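Local coordinates for protein serine-threonine phosphatase 2C (Toxoplasma gondii, PDB 2I44) that binds calcium ions and probably removes phosphate from serine and threonine residues of proteins, as a member of the PP2C phosphatase family, at residues Tyr19-Ala24 / Ala143-Gly148; His185-Ile190 / Gly195-Leu200; Ala301-Gln304 / Ser309-Asn312. All coordinates share one frame; numbering follows the deposited sequence.

Contact 1: Tyr19-Ala24 / Ala143-Gly148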
loop_
_atom_site.group_PDB
_atom_site.type_symbol
_atom_site.label_atom_id
_atom_site.label_comp_id
_atom_site.label_asym_id
_atom_site.label_seq_id
_atom_site.Cartn_x
_atom_site.Cartn_y
_atom_site.Cartn_z
ATOM N N TYR A 19 6.574 -13.487 15.210
ATOM C CA TYR A 19 6.022 -12.533 16.165
ATOM C C TYR A 19 4.826 -13.202 16.844
ATOM O O TYR A 19 4.299 -14.203 16.353
ATOM C CB TYR A 19 5.596 -11.244 15.450
ATOM C CG TYR A 19 6.754 -10.473 14.843
ATOM C CD1 TYR A 19 7.604 -9.701 15.636
ATOM C CD2 TYR A 19 7.014 -10.538 13.477
ATOM C CE1 TYR A 19 8.684 -9.011 15.081
ATOM C CE2 TYR A 19 8.092 -9.855 12.906
ATOM C CZ TYR A 19 8.921 -9.093 13.711
ATOM O OH TYR A 19 9.975 -8.417 13.138
ATOM N N PRO A 20 4.387 -12.663 17.986
ATOM C CA PRO A 20 3.253 -13.241 18.709
ATOM C C PRO A 20 2.029 -13.613 17.867
ATOM O O PRO A 20 1.556 -14.750 17.926
ATOM C CB PRO A 20 2.953 -12.178 19.759
ATOM C CG PRO A 20 4.322 -11.688 20.103
ATOM C CD PRO A 20 4.964 -11.533 18.739
ATOM N N ALA A 21 1.529 -12.672 17.073
ATOM C CA ALA A 21 0.341 -12.934 16.268
ATOM C C ALA A 21 0.572 -13.220 14.787
ATOM O O ALA A 21 -0.394 -13.377 14.041
ATOM C CB ALA A 21 -0.646 -11.770 16.414
ATOM N N PHE A 22 1.825 -13.313 14.355
ATOM C CA PHE A 22 2.086 -13.558 12.938
ATOM C C PHE A 22 3.566 -13.694 12.637
ATOM O O PHE A 22 4.408 -13.270 13.425
ATOM C CB PHE A 22 1.560 -12.375 12.131
ATOM C CG PHE A 22 2.245 -11.083 12.475
ATOM C CD1 PHE A 22 3.410 -10.689 11.811
ATOM C CD2 PHE A 22 1.767 -10.292 13.515
ATOM C CE1 PHE A 22 4.087 -9.528 12.182
ATOM C CE2 PHE A 22 2.440 -9.126 13.895
ATOM C CZ PHE A 22 3.601 -8.744 13.226
ATOM N N ASP A 23 3.875 -14.272 11.481
ATOM C CA ASP A 23 5.256 -14.398 11.036
ATOM C C ASP A 23 5.340 -13.497 9.809
ATOM O O ASP A 23 4.397 -13.432 9.013
ATOM C CB ASP A 23 5.590 -15.841 10.659
ATOM C CG ASP A 23 5.365 -16.806 11.804
ATOM O OD1 ASP A 23 5.604 -16.408 12.965
ATOM O OD2 ASP A 23 4.955 -17.960 11.545
ATOM N N ALA A 24 6.446 -12.786 9.656
ATOM C CA ALA A 24 6.568 -11.889 8.524
ATOM C C ALA A 24 7.903 -11.968 7.824
ATOM O O ALA A 24 8.913 -12.365 8.405
ATOM C CB ALA A 24 6.300 -10.459 8.969
ATOM N N ALA A 143 -1.946 -2.010 6.057
ATOM C CA ALA A 143 -2.777 -2.921 6.827
ATOM C C ALA A 143 -2.506 -2.687 8.302
ATOM O O ALA A 143 -1.356 -2.687 8.738
ATOM C CB ALA A 143 -2.458 -4.373 6.461
ATOM N N VAL A 144 -3.568 -2.472 9.066
ATOM C CA VAL A 144 -3.425 -2.257 10.492
ATOM C C VAL A 144 -4.065 -3.441 11.220
ATOM O O VAL A 144 -5.278 -3.637 11.156
ATOM C CB VAL A 144 -4.097 -0.931 10.920
ATOM C CG1 VAL A 144 -4.042 -0.765 12.444
ATOM C CG2 VAL A 144 -3.390 0.239 10.242
ATOM N N LEU A 145 -3.230 -4.249 11.867
ATOM C CA LEU A 145 -3.700 -5.400 12.623
ATOM C C LEU A 145 -3.944 -4.944 14.058
ATOM O O LEU A 145 -3.062 -4.352 14.678
ATOM C CB LEU A 145 -2.650 -6.514 12.617
ATOM C CG LEU A 145 -2.936 -7.692 13.556
ATOM C CD1 LEU A 145 -4.139 -8.472 13.050
ATOM C CD2 LEU A 145 -1.715 -8.600 13.640
ATOM N N ALA A 146 -5.138 -5.210 14.578
ATOM C CA ALA A 146 -5.480 -4.826 15.944
ATOM C C ALA A 146 -6.599 -5.711 16.482
ATOM O O ALA A 146 -7.716 -5.711 15.955
ATOM C CB ALA A 146 -5.909 -3.363 15.989
ATOM N N LYS A 147 -6.278 -6.466 17.529
ATOM C CA LYS A 147 -7.217 -7.366 18.192
ATOM C C LYS A 147 -8.115 -8.147 17.230
ATOM O O LYS A 147 -9.340 -8.031 17.274
ATOM C CB LYS A 147 -8.089 -6.581 19.179
ATOM C CG LYS A 147 -8.832 -7.455 20.186
ATOM C CD LYS A 147 -9.798 -6.643 21.040
ATOM C CE LYS A 147 -10.530 -7.532 22.042
ATOM N NZ LYS A 147 -11.583 -6.797 22.808
ATOM N N GLY A 148 -7.500 -8.931 16.352
ATOM C CA GLY A 148 -8.272 -9.737 15.422
ATOM C C GLY A 148 -8.848 -9.044 14.203
ATOM O O GLY A 148 -9.512 -9.685 13.391
#
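Ala21 and Phe22 face Leu145, but the two backbones stay well apart. The nearest pair of CA atoms, Ala21 and Gly148, is 9.2 Å apart. Pro20 and Ala21 are the corners of a type I turn. Tyr19 and Phe22 pair across its base: Tyr19 N donates to Phe22 O at 2.8 Å, and the return bond from Phe22 N to Tyr19 O is weak. Lys147 and Gly148 make a second turn, with positive phi at both residues; the backbone at Gly148 calls for glycine. Between these two turns the contact is purely apolar. Leu145 reaches across with one branch, and its CD2 lies 3.9 Å from Phe22 CD2. The methyl approaches the ring obliquely. The same CD2 is 4.3 Å from Ala21 CB. Phe22 CG sits between the backbone N and carbonyl carbon (chi1 62°), which holds the ring on the side of Leu145. One face of that ring is backed by Tyr19 CB, 3.9 Å above its plane and over its centre. Phe22 also meets Phe56 edge to face. The contact bridges the two antiparallel sheets of the PP2C beta-sandwich, near one end. Strand 22-29 belongs to one sheet, and strand 137-146 to the other, flanked by strands 53-62 and 149-155 and backed by helix 98-130.

Contact 2: His185-Ile190 / Gly195-Leu200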
loop_
_atom_site.group_PDB
_atom_site.type_symbol
_atom_site.label_atom_id
_atom_site.label_comp_id
_atom_site.label_asym_id
_atom_site.label_seq_id
_atom_site.Cartn_x
_atom_site.Cartn_y
_atom_site.Cartn_z
ATOM N N HIS A 185 -16.092 7.155 -12.027
ATOM C CA HIS A 185 -16.087 8.212 -11.030
ATOM C C HIS A 185 -14.724 8.874 -10.808
ATOM O O HIS A 185 -14.669 10.030 -10.403
ATOM C CB HIS A 185 -16.697 7.709 -9.715
ATOM C CG HIS A 185 -18.191 7.548 -9.774
ATOM N ND1 HIS A 185 -18.961 7.306 -8.657
ATOM C CD2 HIS A 185 -19.049 7.571 -10.822
ATOM C CE1 HIS A 185 -20.228 7.187 -9.015
ATOM N NE2 HIS A 185 -20.309 7.342 -10.324
ATOM N N GLU A 186 -13.627 8.164 -11.079
ATOM C CA GLU A 186 -12.300 8.778 -10.934
ATOM C C GLU A 186 -12.166 9.807 -12.054
ATOM O O GLU A 186 -11.775 10.959 -11.833
ATOM C CB GLU A 186 -11.184 7.736 -11.071
ATOM C CG GLU A 186 -11.161 6.709 -9.941
ATOM C CD GLU A 186 -10.880 7.339 -8.596
ATOM O OE1 GLU A 186 -9.723 7.730 -8.332
ATOM O OE2 GLU A 186 -11.826 7.462 -7.798
ATOM N N LYS A 187 -12.508 9.374 -13.261
ATOM C CA LYS A 187 -12.444 10.217 -14.439
ATOM C C LYS A 187 -13.303 11.463 -14.222
ATOM O O LYS A 187 -12.907 12.580 -14.562
ATOM C CB LYS A 187 -12.947 9.426 -15.646
ATOM C CG LYS A 187 -12.773 10.111 -16.983
ATOM C CD LYS A 187 -13.136 9.143 -18.103
ATOM C CE LYS A 187 -12.961 9.771 -19.470
ATOM N NZ LYS A 187 -13.215 8.780 -20.547
ATOM N N LEU A 188 -14.485 11.261 -13.657
ATOM C CA LEU A 188 -15.383 12.375 -13.396
ATOM C C LEU A 188 -14.735 13.397 -12.479
ATOM O O LEU A 188 -14.816 14.599 -12.722
ATOM C CB LEU A 188 -16.682 11.876 -12.772
ATOM C CG LEU A 188 -17.839 11.860 -13.765
ATOM C CD1 LEU A 188 -19.017 11.100 -13.177
ATOM C CD2 LEU A 188 -18.220 13.302 -14.098
ATOM N N ARG A 189 -14.079 12.921 -11.426
ATOM C CA ARG A 189 -13.439 13.836 -10.489
ATOM C C ARG A 189 -12.299 14.623 -11.142
ATOM O O ARG A 189 -12.137 15.831 -10.906
ATOM C CB ARG A 189 -12.913 13.078 -9.258
ATOM C CG ARG A 189 -12.326 13.993 -8.195
ATOM C CD ARG A 189 -11.697 13.229 -7.037
ATOM N NE ARG A 189 -10.515 12.479 -7.451
ATOM C CZ ARG A 189 -10.459 11.152 -7.551
ATOM N NH1 ARG A 189 -11.517 10.411 -7.264
ATOM N NH2 ARG A 189 -9.342 10.562 -7.947
ATOM N N ILE A 190 -11.515 13.937 -11.969
ATOM C CA ILE A 190 -10.387 14.578 -12.634
ATOM C C ILE A 190 -10.819 15.723 -13.555
ATOM O O ILE A 190 -10.200 16.796 -13.562
ATOM C CB ILE A 190 -9.575 13.549 -13.440
ATOM C CG1 ILE A 190 -8.937 12.542 -12.477
ATOM C CG2 ILE A 190 -8.514 14.257 -14.278
ATOM C CD1 ILE A 190 -8.469 11.271 -13.147
ATOM N N GLY A 195 -8.508 18.619 -14.642
ATOM C CA GLY A 195 -7.466 17.761 -15.179
ATOM C C GLY A 195 -8.086 17.011 -16.336
ATOM O O GLY A 195 -9.217 17.300 -16.728
ATOM N N SER A 196 -7.356 16.071 -16.915
ATOM C CA SER A 196 -7.920 15.279 -17.993
ATOM C C SER A 196 -7.367 13.874 -17.880
ATOM O O SER A 196 -6.389 13.637 -17.180
ATOM C CB SER A 196 -7.554 15.856 -19.358
ATOM O OG SER A 196 -6.170 15.709 -19.605
ATOM N N VAL A 197 -8.020 12.944 -18.564
ATOM C CA VAL A 197 -7.597 11.556 -18.590
ATOM C C VAL A 197 -7.213 11.294 -20.034
ATOM O O VAL A 197 -8.061 11.325 -20.928
ATOM C CB VAL A 197 -8.733 10.620 -18.165
ATOM C CG1 VAL A 197 -8.333 9.176 -18.414
ATOM C CG2 VAL A 197 -9.042 10.837 -16.685
ATOM N N GLU A 198 -5.925 11.050 -20.249
ATOM C CA GLU A 198 -5.387 10.834 -21.582
ATOM C C GLU A 198 -5.181 9.369 -21.952
ATOM O O GLU A 198 -4.589 8.600 -21.196
ATOM C CB GLU A 198 -4.057 11.579 -21.722
ATOM C CG GLU A 198 -4.149 13.095 -21.515
ATOM C CD GLU A 198 -5.119 13.757 -22.479
ATOM O OE1 GLU A 198 -5.173 13.327 -23.650
ATOM O OE2 GLU A 198 -5.819 14.712 -22.075
ATOM N N TYR A 199 -5.682 9.003 -23.124
ATOM C CA TYR A 199 -5.558 7.651 -23.652
ATOM C C TYR A 199 -4.592 7.808 -24.828
ATOM O O TYR A 199 -4.974 8.228 -25.921
ATOM C CB TYR A 199 -6.929 7.153 -24.117
ATOM C CG TYR A 199 -7.957 7.059 -23.006
ATOM C CD1 TYR A 199 -8.180 5.855 -22.333
ATOM C CD2 TYR A 199 -8.716 8.173 -22.636
ATOM C CE1 TYR A 199 -9.135 5.759 -21.324
ATOM C CE2 TYR A 199 -9.676 8.091 -21.627
ATOM C CZ TYR A 199 -9.883 6.879 -20.978
ATOM O OH TYR A 199 -10.855 6.780 -20.009
ATOM N N LEU A 200 -3.329 7.486 -24.591
ATOM C CA LEU A 200 -2.313 7.653 -25.613
ATOM C C LEU A 200 -2.237 6.516 -26.638
ATOM O O LEU A 200 -2.581 5.367 -26.356
ATOM C CB LEU A 200 -0.958 7.880 -24.937
ATOM C CG LEU A 200 -0.982 8.956 -23.834
ATOM C CD1 LEU A 200 0.445 9.301 -23.417
ATOM C CD2 LEU A 200 -1.702 10.205 -24.325
#
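Ile190 meets the other segment with both backbone and side chain. Its carbonyl O accepts a bond from Gly195 N at 2.7 Å, rather bent, with an N-H...O angle of 143°. Its CG2 presses on the backbone beyond, 3.4 Å from Ser196 N. The passage there is close, and Gly195 brings no side chain into it. The other arm, CG1, is anti to the carbonyl carbon (chi1 -65°) and carries CD1 to 3.6 Å from Val197 CG2. Lys187 crosses Val197 at about a right angle, with its CG 3.8 Å from Val197 CG2. The lysine chain then runs on fully extended. Its NZ donates to Tyr199 OH at 3.1 Å, approaching the phenol ring obliquely.

The helix therefore packs on the strand that follows it, at 125° between their directions and 7.8 Å between axes. The bond from Gly195 N back to Ile190 O joins residues five apart, a 6→1 bond consistent with a Schellman-type helix end. In sequence this unit falls between strands 169-174 and 233-234, a region consistent with the flap of PP2C phosphatases.

Further out, Arg189 grips Glu186 end-on with NH1 and NH2, one to each carboxylate oxygen. The NH2 to OE1 distance is 2.9 Å. The oxygens lie near the guanidinium plane, but they are met from above the carboxylate plane. Arg231 and Ser230 also bind this carboxylate, and Arg189 NE donates to Gly242 O. Ser196 OG donates to Glu198 OE2 at 2.7 Å, and strand 196-198 pairs antiparallel with strand 208-210.

Contact 3: Ala301-Gln304 / Ser309-Asn312; sequences AEQQ and SADN. With CA (calcium ion), chain D.
Ser309 comes near Gln303 with its backbone, while its CB points away from the helix. Its carbonyl O comes to 4.5 Å from Gln303 OE1; both are acceptors, so this is proximity alone. Ala310 makes the direct packing contact: its CB lies 4.1 Å from Gln303 CG. The glutamine chain bends at chi2 (-73°) over this methyl, and Gln303 also touches Val271. Its amide then reaches Asp311 through a water. That water donates to Gln303 OE1 at 3.1 Å and accepts from Asp311 N at 3.2 Å. The helix is thus linked to the backbone of a metal ligand.

Asp311 has CG anti to its own N (chi1 179°), and its carboxylate leads away from the helix to the calcium ion. OD2 binds the metal at 2.3 Å. OD1 instead takes a bond of 2.8 Å from a water that is itself on the calcium, so the two oxygens hold the metal directly and through its shell. Asn312 O accepts from a second metal-bound water at 2.9 Å. Three waters bind this ion in all, and Asp60 and Asp266 complete its protein ligands. This is one metal of the two-calcium centre found here, at the position of the PP2C active site.

The segment 309-312, tied to Gly32 by backbone bonding at Ala310, is the last part of the loop that leads from helix 291-305 into strand 313-320.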
loop_
_atom_site.group_PDB
_atom_site.type_symbol
_atom_site.label_atom_id
_atom_site.label_comp_id
_atom_site.label_asym_id
_atom_site.label_seq_id
_atom_site.Cartn_x
_atom_site.Cartn_y
_atom_site.Cartn_z
ATOM N N ALA A 301 12.395 -14.391 -12.406
ATOM C CA ALA A 301 12.706 -15.491 -13.308
ATOM C C ALA A 301 11.723 -15.492 -14.479
ATOM O O ALA A 301 12.117 -15.644 -15.632
ATOM C CB ALA A 301 12.630 -16.814 -12.560
ATOM N N GLU A 302 10.441 -15.313 -14.174
ATOM C CA GLU A 302 9.404 -15.290 -15.198
ATOM C C GLU A 302 9.626 -14.139 -16.168
ATOM O O GLU A 302 9.449 -14.291 -17.381
ATOM C CB GLU A 302 8.027 -15.152 -14.551
ATOM C CG GLU A 302 6.865 -15.099 -15.537
ATOM C CD GLU A 302 6.828 -16.305 -16.465
ATOM O OE1 GLU A 302 7.219 -17.408 -16.027
ATOM O OE2 GLU A 302 6.400 -16.154 -17.628
ATOM N N GLN A 303 10.010 -12.985 -15.634
ATOM C CA GLN A 303 10.252 -11.825 -16.470
ATOM C C GLN A 303 11.411 -12.086 -17.434
ATOM O O GLN A 303 11.338 -11.703 -18.606
ATOM C CB GLN A 303 10.534 -10.599 -15.598
ATOM C CG GLN A 303 9.297 -10.033 -14.872
ATOM C CD GLN A 303 8.319 -9.308 -15.795
ATOM O OE1 GLN A 303 7.882 -8.193 -15.495
ATOM N NE2 GLN A 303 7.958 -9.940 -16.903
ATOM N N GLN A 304 12.474 -12.730 -16.952
ATOM C CA GLN A 304 13.613 -13.038 -17.820
ATOM C C GLN A 304 13.124 -13.956 -18.931
ATOM O O GLN A 304 13.433 -13.756 -20.102
ATOM C CB GLN A 304 14.723 -13.776 -17.063
ATOM C CG GLN A 304 15.327 -13.053 -15.877
ATOM C CD GLN A 304 16.579 -13.756 -15.369
ATOM O OE1 GLN A 304 17.677 -13.549 -15.893
ATOM N NE2 GLN A 304 16.414 -14.610 -14.358
ATOM N N SER A 309 12.168 -6.506 -19.149
ATOM C CA SER A 309 12.936 -5.795 -18.137
ATOM C C SER A 309 11.967 -5.696 -16.957
ATOM O O SER A 309 10.842 -5.216 -17.113
ATOM C CB SER A 309 13.306 -4.395 -18.630
ATOM O OG SER A 309 14.117 -3.712 -17.685
ATOM N N ALA A 310 12.397 -6.170 -15.790
ATOM C CA ALA A 310 11.555 -6.165 -14.593
ATOM C C ALA A 310 11.465 -4.819 -13.870
ATOM O O ALA A 310 12.424 -4.049 -13.819
ATOM C CB ALA A 310 12.042 -7.244 -13.618
ATOM N N ASP A 311 10.292 -4.546 -13.313
ATOM C CA ASP A 311 10.061 -3.315 -12.566
ATOM C C ASP A 311 10.605 -3.511 -11.150
ATOM O O ASP A 311 11.033 -4.612 -10.810
ATOM C CB ASP A 311 8.555 -3.042 -12.515
ATOM C CG ASP A 311 8.213 -1.789 -11.735
ATOM O OD1 ASP A 311 9.073 -0.884 -11.646
ATOM O OD2 ASP A 311 7.079 -1.702 -11.220
ATOM N N ASN A 312 10.615 -2.463 -10.325
ATOM C CA ASN A 312 11.057 -2.657 -8.943
ATOM C C ASN A 312 10.014 -3.651 -8.423
ATOM O O ASN A 312 8.840 -3.574 -8.809
ATOM C CB ASN A 312 10.940 -1.376 -8.097
ATOM C CG ASN A 312 11.943 -0.303 -8.476
ATOM O OD1 ASN A 312 13.022 -0.583 -9.001
ATOM N ND2 ASN A 312 11.599 0.940 -8.175
HETATM CA CA CA D . 5.979 -0.182 -9.878
HETATM O O HOH W 1 8.104 -6.776 -12.755
HETATM O O HOH W 2 7.617 1.084 -10.219
HETATM O O HOH W 3 7.040 -1.397 -8.208
HETATM O O HOH W 4 4.702 0.847 -10.899
#

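Overall arrangement
The three contacts follow one another along the chain and do not touch. Contacts 1 and 2 lie on opposite sides of the chain's centre, with their own centres about 38 Å apart. Contact 3 is about 31 Å from contact 1 and about 30 Å from contact 2, centre to centre. Contact 1 joins the two sheets of the sandwich at one end. Contact 3 leads into strand 313-320, which pairs antiparallel with strand 22-29 of contact 1. The same pair of strands therefore runs from the far turn to the calcium site. Contact 2 belongs to a separate helix and two-stranded sheet outside the sandwich sheets. Of the three, contact 3 alone holds a calcium ligand.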